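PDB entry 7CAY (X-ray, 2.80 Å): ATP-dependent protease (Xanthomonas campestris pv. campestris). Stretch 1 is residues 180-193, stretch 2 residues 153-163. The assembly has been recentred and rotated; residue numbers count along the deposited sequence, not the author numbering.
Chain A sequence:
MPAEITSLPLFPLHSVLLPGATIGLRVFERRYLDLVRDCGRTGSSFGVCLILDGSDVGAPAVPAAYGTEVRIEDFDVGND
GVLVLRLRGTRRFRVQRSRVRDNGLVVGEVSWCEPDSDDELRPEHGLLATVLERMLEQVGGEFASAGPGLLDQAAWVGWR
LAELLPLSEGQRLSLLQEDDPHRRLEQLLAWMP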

# COMPACT_ATOMS: atom_id res chain seq x y z
N ASP A 180 -9.32 1.80 11.30
CA ASP A 180 -10.08 0.81 12.04
C ASP A 180 -10.62 -0.26 11.10
O ASP A 180 -11.28 0.07 10.11
CB ASP A 180 -11.24 1.47 12.81
CG ASP A 180 -12.21 0.46 13.39
OD1 ASP A 180 -13.43 0.59 13.13
OD2 ASP A 180 -11.76 -0.49 14.07
N PRO A 181 -10.36 -1.54 11.37
CA PRO A 181 -10.80 -2.59 10.43
C PRO A 181 -12.30 -2.68 10.27
O PRO A 181 -12.79 -2.96 9.17
CB PRO A 181 -10.22 -3.87 11.05
CG PRO A 181 -9.08 -3.41 11.90
CD PRO A 181 -9.50 -2.08 12.44
N HIS A 182 -13.07 -2.43 11.34
CA HIS A 182 -14.52 -2.60 11.25
C HIS A 182 -15.17 -1.42 10.53
O HIS A 182 -16.05 -1.62 9.69
CB HIS A 182 -15.11 -2.78 12.64
CG HIS A 182 -14.41 -3.83 13.45
ND1 HIS A 182 -13.45 -3.53 14.40
CD2 HIS A 182 -14.53 -5.18 13.46
CE1 HIS A 182 -13.01 -4.64 14.95
NE2 HIS A 182 -13.65 -5.66 14.40
N ARG A 183 -14.75 -0.19 10.84
CA ARG A 183 -15.25 0.95 10.08
C ARG A 183 -14.79 0.90 8.64
O ARG A 183 -15.44 1.45 7.75
CB ARG A 183 -14.82 2.26 10.74
CG ARG A 183 -15.95 2.97 11.47
CD ARG A 183 -15.52 4.31 12.06
NE ARG A 183 -14.68 4.15 13.25
CZ ARG A 183 -13.40 4.51 13.32
NH1 ARG A 183 -12.81 5.06 12.27
NH2 ARG A 183 -12.72 4.32 14.44
N ARG A 184 -13.65 0.24 8.38
CA ARG A 184 -13.22 -0.01 7.01
C ARG A 184 -14.23 -0.89 6.28
O ARG A 184 -14.63 -0.59 5.15
CB ARG A 184 -11.84 -0.65 7.01
CG ARG A 184 -10.79 0.09 6.19
CD ARG A 184 -9.47 -0.65 6.24
NE ARG A 184 -8.71 -0.36 7.45
CZ ARG A 184 -8.00 -1.26 8.12
NH1 ARG A 184 -7.97 -2.52 7.71
NH2 ARG A 184 -7.34 -0.91 9.21
N LEU A 185 -14.65 -1.98 6.92
CA LEU A 185 -15.64 -2.87 6.32
C LEU A 185 -17.02 -2.22 6.25
O LEU A 185 -17.83 -2.63 5.40
CB LEU A 185 -15.72 -4.17 7.11
CG LEU A 185 -14.53 -5.12 6.94
CD1 LEU A 185 -14.49 -6.14 8.07
CD2 LEU A 185 -14.60 -5.83 5.60
N GLU A 186 -17.31 -1.23 7.10
CA GLU A 186 -18.61 -0.59 7.06
C GLU A 186 -18.75 0.30 5.82
O GLU A 186 -19.83 0.35 5.21
CB GLU A 186 -18.84 0.22 8.34
CG GLU A 186 -20.29 0.65 8.56
CD GLU A 186 -21.21 -0.53 8.84
OE1 GLU A 186 -21.09 -1.14 9.92
OE2 GLU A 186 -22.06 -0.83 7.97
N GLN A 187 -17.69 1.00 5.44
CA GLN A 187 -17.72 1.79 4.21
C GLN A 187 -17.37 0.96 2.99
O GLN A 187 -17.81 1.29 1.88
CB GLN A 187 -16.79 3.00 4.31
CG GLN A 187 -15.31 2.69 4.17
CD GLN A 187 -14.48 3.95 3.99
OE1 GLN A 187 -15.01 5.04 3.74
NE2 GLN A 187 -13.16 3.82 4.13
N LEU A 188 -16.58 -0.11 3.16
CA LEU A 188 -16.41 -1.07 2.07
C LEU A 188 -17.73 -1.73 1.71
O LEU A 188 -17.92 -2.16 0.57
CB LEU A 188 -15.37 -2.12 2.48
CG LEU A 188 -14.96 -3.18 1.45
CD1 LEU A 188 -14.33 -2.53 0.23
CD2 LEU A 188 -14.01 -4.19 2.08
N LEU A 189 -18.65 -1.80 2.67
CA LEU A 189 -19.98 -2.34 2.40
C LEU A 189 -20.81 -1.39 1.55
O LEU A 189 -21.62 -1.84 0.73
CB LEU A 189 -20.69 -2.63 3.73
CG LEU A 189 -22.14 -3.11 3.68
CD1 LEU A 189 -22.24 -4.37 2.84
CD2 LEU A 189 -22.68 -3.36 5.08
N ALA A 190 -20.62 -0.08 1.71
CA ALA A 190 -21.37 0.88 0.91
C ALA A 190 -20.90 0.88 -0.54
O ALA A 190 -21.72 0.94 -1.46
CB ALA A 190 -21.23 2.28 1.51
N TRP A 191 -19.59 0.79 -0.76
CA TRP A 191 -19.03 0.82 -2.11
C TRP A 191 -19.20 -0.50 -2.85
O TRP A 191 -18.82 -0.59 -4.02
CB TRP A 191 -17.55 1.19 -2.04
CG TRP A 191 -17.33 2.55 -1.49
CD1 TRP A 191 -18.18 3.61 -1.57
CD2 TRP A 191 -16.19 2.99 -0.75
NE1 TRP A 191 -17.63 4.70 -0.93
CE2 TRP A 191 -16.42 4.34 -0.42
CE3 TRP A 191 -15.01 2.38 -0.33
CZ2 TRP A 191 -15.50 5.10 0.31
CZ3 TRP A 191 -14.10 3.13 0.38
CH2 TRP A 191 -14.35 4.47 0.70
N MET A 192 -19.73 -1.52 -2.20
CA MET A 192 -19.94 -2.80 -2.85
C MET A 192 -20.99 -2.65 -3.95
O MET A 192 -22.04 -2.03 -3.72
CB MET A 192 -20.38 -3.84 -1.83
CG MET A 192 -20.21 -5.28 -2.30
SD MET A 192 -19.82 -6.34 -0.91
CE MET A 192 -18.46 -5.44 -0.18
N PRO A 193 -20.75 -3.18 -5.16
CA PRO A 193 -21.72 -3.08 -6.25
C PRO A 193 -23.05 -3.75 -5.92
O PRO A 193 -24.12 -3.22 -6.21
CB PRO A 193 -21.01 -3.80 -7.41
CG PRO A 193 -20.02 -4.69 -6.75
CD PRO A 193 -19.55 -3.94 -5.55
OXT PRO A 193 -23.08 -4.85 -5.35
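Stretch 2 (153-163) QAAWVGWRLAE

How does stretch 2 run relative to stretch 1? From Ala154 to Glu163 it is helical, with Gln153 at the N-cap, and it packs on the helix that begins at Pro181. The N-to-C directions differ by 36°, so the helices run roughly the same way; their axes come within 8.7 Å. Asp180 caps stretch 1, its OD1 accepting from Arg183 N at 2.8 Å. The backbones are nearest at the start, 4.7 Å between Pro181 CA and Ala155 CA, and wider later, 7.1 Å between Leu188 CA and Ala162 CA.

What meets the first turn of stretch 1? Small residues do: Pro181 CB lies 4.0 Å from Ala154 CB and 3.9 Å from Ala155 CB. Although the CA-to-CB bond of His182 points away, its ring returns to place CD2 3.9 Å from Ala154 CB.

How is Arg184 accommodated? Its side chain extends along Trp159, with CD over the face of the indole, 3.9 Å from the centroid of the six-membered ring, a CH-pi contact. Further out, Arg184 NH1 is 3.1 Å from Trp159 CZ2, which lies over one face of the guanidinium. No hydrogen bond crosses between the stretches, so the contact rests on packing.

Where do the leucines of stretch 1 settle? Leu185 CD1 is 3.8 Å from Ala154 CB and 4.0 Å from Val157 CG1, while its CD2 sits 3.6 Å from Gly158 CA. Gly158 has no side chain, and here Leu185 packs against its backbone. One turn on, Leu188 CD2 approaches Gly158 O at 3.6 Å and Leu161 CB at 3.7 Å, and its CD1 lies 4.3 Å from Ala162 CB. Beyond the helix, Met192 CE reaches back to 4.3 Å from Leu161 CD1.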

# COMPACT_ATOMS: atom_id res chain seq x y z
N GLN A 153 -10.55 -12.69 10.29
CA GLN A 153 -9.88 -11.47 10.72
C GLN A 153 -10.44 -10.30 9.92
O GLN A 153 -10.40 -10.31 8.68
CB GLN A 153 -8.37 -11.59 10.53
N ALA A 154 -10.96 -9.29 10.63
CA ALA A 154 -11.67 -8.20 9.97
C ALA A 154 -10.74 -7.38 9.08
O ALA A 154 -11.13 -6.97 7.98
CB ALA A 154 -12.34 -7.30 11.01
N ALA A 155 -9.52 -7.13 9.54
CA ALA A 155 -8.58 -6.37 8.73
C ALA A 155 -8.16 -7.15 7.49
O ALA A 155 -7.90 -6.55 6.44
CB ALA A 155 -7.35 -5.98 9.55
N TRP A 156 -8.09 -8.48 7.59
CA TRP A 156 -7.65 -9.28 6.44
C TRP A 156 -8.72 -9.33 5.36
O TRP A 156 -8.44 -9.08 4.18
CB TRP A 156 -7.26 -10.69 6.89
CG TRP A 156 -6.47 -11.41 5.86
CD1 TRP A 156 -5.11 -11.38 5.70
CD2 TRP A 156 -6.97 -12.26 4.82
NE1 TRP A 156 -4.74 -12.16 4.63
CE2 TRP A 156 -5.87 -12.72 4.08
CE3 TRP A 156 -8.25 -12.69 4.46
CZ2 TRP A 156 -6.00 -13.57 2.99
CZ3 TRP A 156 -8.39 -13.54 3.38
CH2 TRP A 156 -7.27 -13.97 2.66
N VAL A 157 -9.96 -9.65 5.74
CA VAL A 157 -11.06 -9.67 4.78
C VAL A 157 -11.29 -8.28 4.21
O VAL A 157 -11.72 -8.13 3.06
CB VAL A 157 -12.34 -10.26 5.42
CG1 VAL A 157 -12.71 -9.48 6.67
CG2 VAL A 157 -13.49 -10.26 4.43
N GLY A 158 -10.98 -7.24 4.98
CA GLY A 158 -11.14 -5.89 4.48
C GLY A 158 -10.14 -5.54 3.40
O GLY A 158 -10.50 -5.01 2.35
N TRP A 159 -8.86 -5.83 3.65
CA TRP A 159 -7.83 -5.56 2.65
C TRP A 159 -7.99 -6.43 1.41
O TRP A 159 -7.52 -6.04 0.34
CB TRP A 159 -6.43 -5.76 3.24
CG TRP A 159 -6.05 -4.77 4.33
CD1 TRP A 159 -5.47 -5.07 5.53
CD2 TRP A 159 -6.20 -3.35 4.29
NE1 TRP A 159 -5.26 -3.92 6.25
CE2 TRP A 159 -5.70 -2.85 5.51
CE3 TRP A 159 -6.72 -2.44 3.36
CZ2 TRP A 159 -5.70 -1.49 5.82
CZ3 TRP A 159 -6.72 -1.10 3.66
CH2 TRP A 159 -6.21 -0.63 4.88
N ARG A 160 -8.63 -7.59 1.52
CA ARG A 160 -8.73 -8.50 0.38
C ARG A 160 -9.90 -8.13 -0.53
O ARG A 160 -9.75 -8.09 -1.75
CB ARG A 160 -8.86 -9.94 0.86
CG ARG A 160 -7.60 -10.47 1.53
CD ARG A 160 -6.41 -10.47 0.59
NE ARG A 160 -5.23 -9.90 1.23
CZ ARG A 160 -4.80 -8.66 1.03
NH1 ARG A 160 -3.71 -8.22 1.65
NH2 ARG A 160 -5.45 -7.85 0.21
N LEU A 161 -11.07 -7.87 0.06
CA LEU A 161 -12.21 -7.43 -0.74
C LEU A 161 -11.90 -6.12 -1.45
O LEU A 161 -12.27 -5.94 -2.62
CB LEU A 161 -13.45 -7.28 0.15
CG LEU A 161 -14.25 -8.54 0.44
CD1 LEU A 161 -15.50 -8.19 1.22
CD2 LEU A 161 -14.61 -9.24 -0.86
N ALA A 162 -11.23 -5.19 -0.76
CA ALA A 162 -10.84 -3.93 -1.37
C ALA A 162 -9.98 -4.15 -2.61
O ALA A 162 -10.08 -3.39 -3.58
CB ALA A 162 -10.10 -3.07 -0.35
N GLU A 163 -9.14 -5.18 -2.60
CA GLU A 163 -8.28 -5.47 -3.74
C GLU A 163 -9.06 -6.08 -4.90
O GLU A 163 -8.87 -5.70 -6.05
CB GLU A 163 -7.14 -6.39 -3.31
CG GLU A 163 -6.08 -6.62 -4.36
CD GLU A 163 -4.99 -7.57 -3.89
OE1 GLU A 163 -4.97 -7.89 -2.68
OE2 GLU A 163 -4.16 -7.98 -4.72